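Local structure of inorganic pyrophosphatase (3LD3) at residues Phe79-Val91 and Lys184-Lys196. The protein probably hydrolyses inorganic pyrophosphate to two phosphate ions with the help of magnesium, and forms a homohexamer. Numbering follows the deposited sequence. Where two conformers were deposited one is given.
Sequences FIPNTIAGDGDPV and KELIRSAIIAAKK
I84 and A190 meet where the loop joining strands 76-79 and 92-95 lies against the C-terminal helix 180-195, a mostly apolar loop-on-helix packing with one backbone hydrogen bond across it. I84 N donates to A190 O at 3.0 Å, almost straight at hydrogen (175°) but from above the carbonyl plane. The same oxygen takes the helical bond from A194 N on its opposite face, so it serves loop and helix at once. Small residues let the backbones come this close: the methyl of A194 lies 3.2 Å from N82 O, and that of A193 sits against both I84 O and I84 CB. In V91, a chi1 of 175° swings CG1 away from the backbone N toward L186 CD2 and leaves CG2 pressed tightly on A190 CB, at 3.4 Å. Deeper in, I80 and I187 cross at about a right angle, CD1 of the former resting on CG1 of the latter. T83 divides its roles. Its CG2 meets I191 CG1 at 3.9 Å, whereas OG1 donates to I80 O and accepts from V91 N, tying the two ends of the loop together. Beyond this packed side the loop carries D87, which probably binds magnesium and whose OD1 accepts from D89 N in an Asx turn. Toward the curled sheet, I80 and I187 both rest on V37 of strand 37-41, and V91 and L186 share V127 of strand 122-131.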
loop_
_atom_site.group_PDB
_atom_site.type_symbol
_atom_site.label_atom_id
_atom_site.label_comp_id
_atom_site.label_asym_id
_atom_site.label_seq_id
_atom_site.Cartn_x
_atom_site.Cartn_y
_atom_site.Cartn_z
ATOM N N PHE A 79 -14.440 -5.998 18.152
ATOM C CA PHE A 79 -15.307 -6.338 19.282
ATOM C C PHE A 79 -14.711 -7.329 20.280
ATOM O O PHE A 79 -13.825 -8.128 19.953
ATOM C CB PHE A 79 -16.655 -6.875 18.770
ATOM C CG PHE A 79 -16.562 -8.255 18.182
ATOM C CD1 PHE A 79 -16.843 -9.379 18.935
ATOM C CD2 PHE A 79 -16.156 -8.429 16.856
ATOM C CE1 PHE A 79 -16.741 -10.650 18.394
ATOM C CE2 PHE A 79 -16.032 -9.713 16.318
ATOM C CZ PHE A 79 -16.325 -10.818 17.071
ATOM N N ILE A 80 -15.199 -7.263 21.516
ATOM C CA ILE A 80 -14.808 -8.220 22.547
ATOM C C ILE A 80 -15.716 -9.440 22.464
ATOM O O ILE A 80 -16.948 -9.336 22.651
ATOM C CB ILE A 80 -14.894 -7.616 23.983
ATOM C CG1 ILE A 80 -14.146 -6.283 24.091
ATOM C CG2 ILE A 80 -14.354 -8.622 24.976
ATOM C CD1 ILE A 80 -14.350 -5.558 25.441
ATOM N N PRO A 81 -15.147 -10.611 22.162
ATOM C CA PRO A 81 -15.979 -11.818 22.159
ATOM C C PRO A 81 -16.653 -12.111 23.498
ATOM O O PRO A 81 -16.098 -11.803 24.552
ATOM C CB PRO A 81 -14.972 -12.940 21.837
ATOM C CG PRO A 81 -13.864 -12.285 21.145
ATOM C CD PRO A 81 -13.742 -10.916 21.803
ATOM N N ASN A 82 -17.843 -12.699 23.443
ATOM C CA ASN A 82 -18.516 -13.160 24.645
ATOM C C ASN A 82 -18.915 -12.017 25.566
ATOM O O ASN A 82 -18.769 -12.127 26.796
ATOM C CB ASN A 82 -17.622 -14.107 25.433
ATOM C CG ASN A 82 -17.941 -15.488 25.197
ATOM O OD1 ASN A 82 -17.987 -15.933 24.044
ATOM N ND2 ASN A 82 -18.184 -16.228 26.281
ATOM N N THR A 83 -19.370 -10.930 24.952
ATOM C CA THR A 83 -19.901 -9.791 25.667
ATOM C C THR A 83 -21.264 -9.406 25.093
ATOM O O THR A 83 -21.530 -9.597 23.899
ATOM C CB THR A 83 -18.942 -8.578 25.657
ATOM O OG1 THR A 83 -18.675 -8.144 24.316
ATOM C CG2 THR A 83 -17.657 -8.917 26.382
ATOM N N ILE A 84 -22.130 -8.891 25.961
ATOM C CA ILE A 84 -23.399 -8.298 25.525
ATOM C C ILE A 84 -23.530 -6.896 26.106
ATOM O O ILE A 84 -23.791 -6.746 27.288
ATOM C CB ILE A 84 -24.616 -9.156 25.923
ATOM C CG1 ILE A 84 -24.548 -10.522 25.259
ATOM C CG2 ILE A 84 -25.930 -8.462 25.479
ATOM C CD1 ILE A 84 -25.631 -11.474 25.703
ATOM N N ALA A 85 -23.319 -5.886 25.263
ATOM C CA ALA A 85 -23.419 -4.477 25.653
ATOM C C ALA A 85 -24.889 -4.061 25.735
ATOM O O ALA A 85 -25.775 -4.851 25.440
ATOM C CB ALA A 85 -22.687 -3.610 24.659
ATOM N N GLY A 86 -25.129 -2.812 26.127
ATOM C CA GLY A 86 -26.482 -2.301 26.327
ATOM C C GLY A 86 -27.396 -2.456 25.137
ATOM O O GLY A 86 -28.600 -2.662 25.295
ATOM N N ASP A 87 -26.831 -2.363 23.938
ATOM C CA ASP A 87 -27.611 -2.481 22.723
ATOM C C ASP A 87 -27.771 -3.917 22.195
ATOM O O ASP A 87 -28.287 -4.091 21.095
ATOM C CB ASP A 87 -27.041 -1.555 21.629
ATOM C CG ASP A 87 -25.697 -2.035 21.062
ATOM O OD1 ASP A 87 -25.140 -3.032 21.550
ATOM O OD2 ASP A 87 -25.191 -1.401 20.120
ATOM N N GLY A 88 -27.327 -4.919 22.962
ATOM C CA GLY A 88 -27.493 -6.348 22.610
ATOM C C GLY A 88 -26.338 -6.971 21.833
ATOM O O GLY A 88 -26.243 -8.190 21.694
ATOM N N ASP A 89 -25.465 -6.123 21.315
ATOM C CA ASP A 89 -24.298 -6.564 20.567
ATOM C C ASP A 89 -23.069 -6.653 21.475
ATOM O O ASP A 89 -23.054 -6.100 22.547
ATOM C CB ASP A 89 -24.027 -5.571 19.460
ATOM C CG ASP A 89 -25.085 -5.615 18.360
ATOM O OD1 ASP A 89 -25.783 -6.659 18.221
ATOM O OD2 ASP A 89 -25.193 -4.606 17.631
ATOM N N PRO A 90 -22.016 -7.328 21.021
ATOM C CA PRO A 90 -20.781 -7.279 21.786
ATOM C C PRO A 90 -20.201 -5.860 21.893
ATOM O O PRO A 90 -20.538 -4.980 21.105
ATOM C CB PRO A 90 -19.840 -8.222 21.006
ATOM C CG PRO A 90 -20.725 -8.964 20.068
ATOM C CD PRO A 90 -21.855 -8.082 19.764
ATOM N N VAL A 91 -19.368 -5.635 22.903
ATOM C CA VAL A 91 -18.746 -4.345 23.120
ATOM C C VAL A 91 -17.786 -4.029 21.976
ATOM O O VAL A 91 -16.972 -4.874 21.597
ATOM C CB VAL A 91 -17.915 -4.353 24.419
ATOM C CG1 VAL A 91 -17.154 -3.018 24.603
ATOM C CG2 VAL A 91 -18.818 -4.664 25.659
ATOM N N LYS A 184 -13.719 -0.060 32.022
ATOM C CA LYS A 184 -13.643 -1.386 32.606
ATOM C C LYS A 184 -14.973 -1.833 33.239
ATOM O O LYS A 184 -15.337 -2.998 33.138
ATOM C CB LYS A 184 -12.435 -1.501 33.579
ATOM C CG LYS A 184 -11.112 -1.343 32.828
ATOM C CD LYS A 184 -9.832 -1.559 33.645
ATOM C CE LYS A 184 -9.481 -0.407 34.440
ATOM N NZ LYS A 184 -8.221 -0.524 35.298
ATOM N N GLU A 185 -15.711 -0.927 33.897
ATOM C CA GLU A 185 -16.972 -1.316 34.516
ATOM C C GLU A 185 -18.028 -1.625 33.445
ATOM O O GLU A 185 -18.826 -2.550 33.607
ATOM C CB GLU A 185 -17.440 -0.251 35.521
ATOM C CG GLU A 185 -18.703 -0.611 36.278
ATOM C CD GLU A 185 -18.531 -1.710 37.304
ATOM O OE1 GLU A 185 -17.377 -2.082 37.647
ATOM O OE2 GLU A 185 -19.581 -2.189 37.792
ATOM N N LEU A 186 -18.007 -0.873 32.350
ATOM C CA LEU A 186 -18.888 -1.163 31.200
ATOM C C LEU A 186 -18.652 -2.586 30.660
ATOM O O LEU A 186 -19.602 -3.347 30.372
ATOM C CB LEU A 186 -18.661 -0.126 30.107
ATOM C CG LEU A 186 -19.492 -0.204 28.815
ATOM C CD1 LEU A 186 -19.821 1.189 28.263
ATOM C CD2 LEU A 186 -18.766 -1.046 27.770
ATOM N N ILE A 187 -17.382 -2.921 30.490
ATOM C CA ILE A 187 -16.966 -4.260 30.042
ATOM C C ILE A 187 -17.407 -5.341 31.035
ATOM O O ILE A 187 -17.978 -6.364 30.650
ATOM C CB ILE A 187 -15.445 -4.290 29.759
ATOM C CG1 ILE A 187 -15.101 -3.359 28.578
ATOM C CG2 ILE A 187 -14.960 -5.732 29.492
ATOM C CD1 ILE A 187 -13.641 -3.063 28.463
ATOM N N ARG A 188 -17.186 -5.101 32.326
ATOM C CA ARG A 188 -17.635 -6.023 33.369
ATOM C C ARG A 188 -19.125 -6.339 33.212
ATOM O O ARG A 188 -19.517 -7.506 33.227
ATOM C CB ARG A 188 -17.369 -5.425 34.767
ATOM C CG ARG A 188 -18.356 -5.866 35.827
ATOM C CD ARG A 188 -18.171 -5.096 37.118
ATOM N NE ARG A 188 -19.078 -5.571 38.146
ATOM C CZ ARG A 188 -18.831 -6.634 38.897
ATOM N NH1 ARG A 188 -17.713 -7.333 38.691
ATOM N NH2 ARG A 188 -19.705 -7.011 39.821
ATOM N N SER A 189 -19.936 -5.289 33.101
ATOM C CA SER A 189 -21.388 -5.407 32.904
ATOM C C SER A 189 -21.756 -6.240 31.688
ATOM O O SER A 189 -22.660 -7.067 31.757
ATOM C CB SER A 189 -22.042 -4.045 32.771
ATOM O OG SER A 189 -22.049 -3.432 34.035
ATOM N N ALA A 190 -21.027 -6.021 30.596
ATOM C CA ALA A 190 -21.254 -6.772 29.348
ATOM C C ALA A 190 -20.824 -8.241 29.451
ATOM O O ALA A 190 -21.448 -9.111 28.850
ATOM C CB ALA A 190 -20.580 -6.073 28.191
ATOM N N ILE A 191 -19.783 -8.522 30.224
ATOM C CA ILE A 191 -19.368 -9.896 30.495
ATOM C C ILE A 191 -20.419 -10.623 31.344
ATOM O O ILE A 191 -20.732 -11.776 31.090
ATOM C CB ILE A 191 -17.979 -9.941 31.186
ATOM C CG1 ILE A 191 -16.898 -9.420 30.219
ATOM C CG2 ILE A 191 -17.688 -11.340 31.729
ATOM C CD1 ILE A 191 -15.557 -9.190 30.859
ATOM N N ILE A 192 -20.934 -9.951 32.373
ATOM C CA ILE A 192 -22.002 -10.508 33.210
ATOM C C ILE A 192 -23.272 -10.732 32.380
ATOM O O ILE A 192 -23.922 -11.755 32.522
ATOM C CB ILE A 192 -22.347 -9.588 34.395
ATOM C CG1 ILE A 192 -21.178 -9.534 35.374
ATOM C CG2 ILE A 192 -23.623 -10.082 35.099
ATOM C CD1 ILE A 192 -21.278 -8.344 36.383
ATOM N N ALA A 193 -23.607 -9.787 31.507
ATOM C CA ALA A 193 -24.772 -9.949 30.650
ATOM C C ALA A 193 -24.615 -11.202 29.753
ATOM O O ALA A 193 -25.592 -11.914 29.503
ATOM C CB ALA A 193 -25.018 -8.689 29.823
ATOM N N ALA A 194 -23.393 -11.487 29.302
ATOM C CA ALA A 194 -23.147 -12.655 28.455
ATOM C C ALA A 194 -23.260 -13.980 29.222
ATOM O O ALA A 194 -23.656 -14.986 28.631
ATOM C CB ALA A 194 -21.794 -12.553 27.768
ATOM N N LYS A 195 -22.898 -13.985 30.508
ATOM C CA LYS A 195 -23.037 -15.175 31.353
ATOM C C LYS A 195 -24.511 -15.480 31.626
ATOM O O LYS A 195 -24.916 -16.646 31.605
ATOM C CB LYS A 195 -22.290 -15.008 32.685
ATOM N N LYS A 196 -25.305 -14.433 31.872
ATOM C CA LYS A 196 -26.758 -14.564 32.104
ATOM C C LYS A 196 -27.492 -15.000 30.843
ATOM O O LYS A 196 -28.702 -15.242 30.881
ATOM C CB LYS A 196 -27.361 -13.244 32.611
#